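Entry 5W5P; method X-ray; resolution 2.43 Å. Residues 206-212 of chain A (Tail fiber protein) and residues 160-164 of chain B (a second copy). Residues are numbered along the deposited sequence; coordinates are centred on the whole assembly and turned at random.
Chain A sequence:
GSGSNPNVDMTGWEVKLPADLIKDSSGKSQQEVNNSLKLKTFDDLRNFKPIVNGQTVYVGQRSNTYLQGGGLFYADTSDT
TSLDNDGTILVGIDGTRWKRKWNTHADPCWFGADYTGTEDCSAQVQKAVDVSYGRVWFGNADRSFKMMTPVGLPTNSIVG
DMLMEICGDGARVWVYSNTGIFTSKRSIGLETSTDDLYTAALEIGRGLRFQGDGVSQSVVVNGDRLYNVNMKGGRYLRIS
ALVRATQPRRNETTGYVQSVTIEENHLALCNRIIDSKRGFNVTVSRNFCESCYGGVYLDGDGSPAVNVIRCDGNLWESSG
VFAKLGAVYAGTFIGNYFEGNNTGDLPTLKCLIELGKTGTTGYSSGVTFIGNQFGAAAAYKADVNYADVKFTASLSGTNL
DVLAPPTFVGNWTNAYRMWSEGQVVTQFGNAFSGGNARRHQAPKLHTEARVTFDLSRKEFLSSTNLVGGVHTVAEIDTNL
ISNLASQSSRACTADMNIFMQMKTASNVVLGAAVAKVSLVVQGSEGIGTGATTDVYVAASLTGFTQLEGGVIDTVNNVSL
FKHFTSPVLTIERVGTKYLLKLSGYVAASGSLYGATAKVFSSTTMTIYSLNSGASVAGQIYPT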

# COMPACT_ATOMS: atom_id res chain seq x y z
N ARG A 206 -15.46 -5.21 -15.64
CA ARG A 206 -16.52 -4.45 -14.98
C ARG A 206 -17.90 -4.98 -15.38
O ARG A 206 -18.27 -4.95 -16.56
CB ARG A 206 -16.40 -2.97 -15.33
CG ARG A 206 -17.29 -2.04 -14.51
CD ARG A 206 -16.83 -1.97 -13.06
NE ARG A 206 -15.45 -1.50 -12.95
CZ ARG A 206 -14.75 -1.47 -11.82
NH1 ARG A 206 -15.30 -1.90 -10.69
NH2 ARG A 206 -13.50 -1.02 -11.82
N GLY A 207 -18.65 -5.48 -14.40
CA GLY A 207 -20.00 -5.96 -14.65
C GLY A 207 -20.10 -7.25 -15.43
O GLY A 207 -21.13 -7.50 -16.06
N LEU A 208 -19.05 -8.08 -15.41
CA LEU A 208 -19.00 -9.32 -16.17
C LEU A 208 -18.70 -10.49 -15.26
O LEU A 208 -17.92 -10.38 -14.30
CB LEU A 208 -17.94 -9.27 -17.27
CG LEU A 208 -18.28 -8.51 -18.54
CD1 LEU A 208 -17.08 -8.53 -19.47
CD2 LEU A 208 -19.51 -9.11 -19.21
N ARG A 209 -19.31 -11.64 -15.57
CA ARG A 209 -19.08 -12.88 -14.84
C ARG A 209 -18.47 -13.88 -15.82
O ARG A 209 -19.18 -14.45 -16.65
CB ARG A 209 -20.38 -13.41 -14.25
CG ARG A 209 -21.03 -12.49 -13.23
CD ARG A 209 -22.37 -13.04 -12.78
NE ARG A 209 -23.36 -12.99 -13.84
CZ ARG A 209 -24.27 -13.93 -14.07
NH1 ARG A 209 -24.32 -15.02 -13.31
NH2 ARG A 209 -25.15 -13.79 -15.06
N PHE A 210 -17.16 -14.09 -15.73
CA PHE A 210 -16.48 -15.09 -16.53
C PHE A 210 -16.53 -16.42 -15.79
O PHE A 210 -16.22 -16.48 -14.60
CB PHE A 210 -15.04 -14.68 -16.83
CG PHE A 210 -14.92 -13.51 -17.76
CD1 PHE A 210 -14.59 -12.25 -17.29
CD2 PHE A 210 -15.16 -13.67 -19.12
CE1 PHE A 210 -14.48 -11.17 -18.16
CE2 PHE A 210 -15.06 -12.60 -19.99
CZ PHE A 210 -14.72 -11.35 -19.51
N GLN A 211 -16.96 -17.47 -16.48
CA GLN A 211 -17.20 -18.75 -15.83
C GLN A 211 -16.75 -19.90 -16.72
O GLN A 211 -16.97 -19.88 -17.94
CB GLN A 211 -18.70 -18.92 -15.49
CG GLN A 211 -19.02 -20.14 -14.64
CD GLN A 211 -20.40 -20.07 -14.00
OE1 GLN A 211 -20.99 -18.99 -13.90
NE2 GLN A 211 -20.91 -21.22 -13.56
N GLY A 212 -16.08 -20.88 -16.11
CA GLY A 212 -15.76 -22.13 -16.76
C GLY A 212 -16.50 -23.28 -16.09
O GLY A 212 -17.08 -23.12 -15.01
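Chain B, residues 160-164: GDMLM

Chain B crosses this patch as an irregular but largely extended segment, with no regular helix or strand from Asp B161 to Leu B163, while chain A runs extended with strand character around Arg A209 to Gln A211. The two run nearly antiparallel, their end-to-end directions 168° apart. They do not pair as a sheet: the nearest CA atoms, those of Arg A209 and Leu B163, are 6.9 Å apart, and the one direct hydrogen bond spans the gap from a side chain.

That side chain is Arg A209, whose CB points toward chain B. With chi1 m and chi2 t it crosses over the neighbouring backbone, and Arg A209 NH1 donates to Asp B161 O at 2.7 Å, the oxygen lying at the guanidinium edge. The aliphatic part of the arginine does a second job on the way: Arg A209 CD lies 3.5 Å from Leu B163 N, and Arg A209 CG 3.7 Å from Leu B163 CB. Leu B163 in turn points toward chain A and sets Leu B163 CD2 4.0 Å from Gly A207 CA, where a positive phi suits glycine.

Gln A211 also faces chain B and touches Asp B161 directly, Gln A211 OE1 lying 3.9 Å from Asp B161 CB, but its hydrogen-bonded links to that residue run through water. One water links its NE2 to Asp B161 OD2; another donates to both its OE1 and Asp B161 O, so that carbonyl serves arginine and water together. The rule: a long side chain can satisfy a carbonyl across backbones too far apart to pair, while its methylenes pack.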

# COMPACT_ATOMS: atom_id res chain seq x y z
N GLY B 160 -20.63 -18.43 -5.10
CA GLY B 160 -21.78 -18.40 -5.98
C GLY B 160 -21.49 -17.77 -7.34
O GLY B 160 -20.45 -17.16 -7.57
N ASP B 161 -22.46 -17.91 -8.25
CA ASP B 161 -22.27 -17.55 -9.65
C ASP B 161 -22.79 -16.16 -9.99
O ASP B 161 -22.90 -15.82 -11.18
CB ASP B 161 -22.92 -18.60 -10.56
CG ASP B 161 -24.44 -18.56 -10.52
OD1 ASP B 161 -25.02 -17.96 -9.59
OD2 ASP B 161 -25.06 -19.16 -11.42
N MSE B 162 -23.11 -15.34 -8.99
CA MSE B 162 -23.70 -14.02 -9.26
C MSE B 162 -22.74 -12.88 -8.98
O MSE B 162 -21.77 -13.03 -8.22
CB MSE B 162 -24.98 -13.83 -8.44
CG MSE B 162 -26.03 -14.92 -8.61
SE MSE B 162 -27.57 -14.70 -7.42
CE MSE B 162 -28.55 -13.36 -8.44
N LEU B 163 -23.01 -11.73 -9.59
CA LEU B 163 -22.32 -10.48 -9.28
C LEU B 163 -23.37 -9.40 -9.19
O LEU B 163 -24.00 -9.05 -10.20
CB LEU B 163 -21.26 -10.15 -10.33
CG LEU B 163 -20.54 -8.82 -10.14
CD1 LEU B 163 -19.52 -8.98 -9.04
CD2 LEU B 163 -19.83 -8.38 -11.42
N MSE B 164 -23.56 -8.85 -8.01
CA MSE B 164 -24.64 -7.89 -7.81
C MSE B 164 -24.11 -6.46 -7.69
O MSE B 164 -22.98 -6.25 -7.25
CB MSE B 164 -25.44 -8.28 -6.57
CG MSE B 164 -25.87 -9.75 -6.60
SE MSE B 164 -26.78 -10.42 -5.00
CE MSE B 164 -25.33 -10.27 -3.69
O HOH W 1 -23.42 -21.65 -12.08
O HOH W 2 -20.41 -16.35 -12.61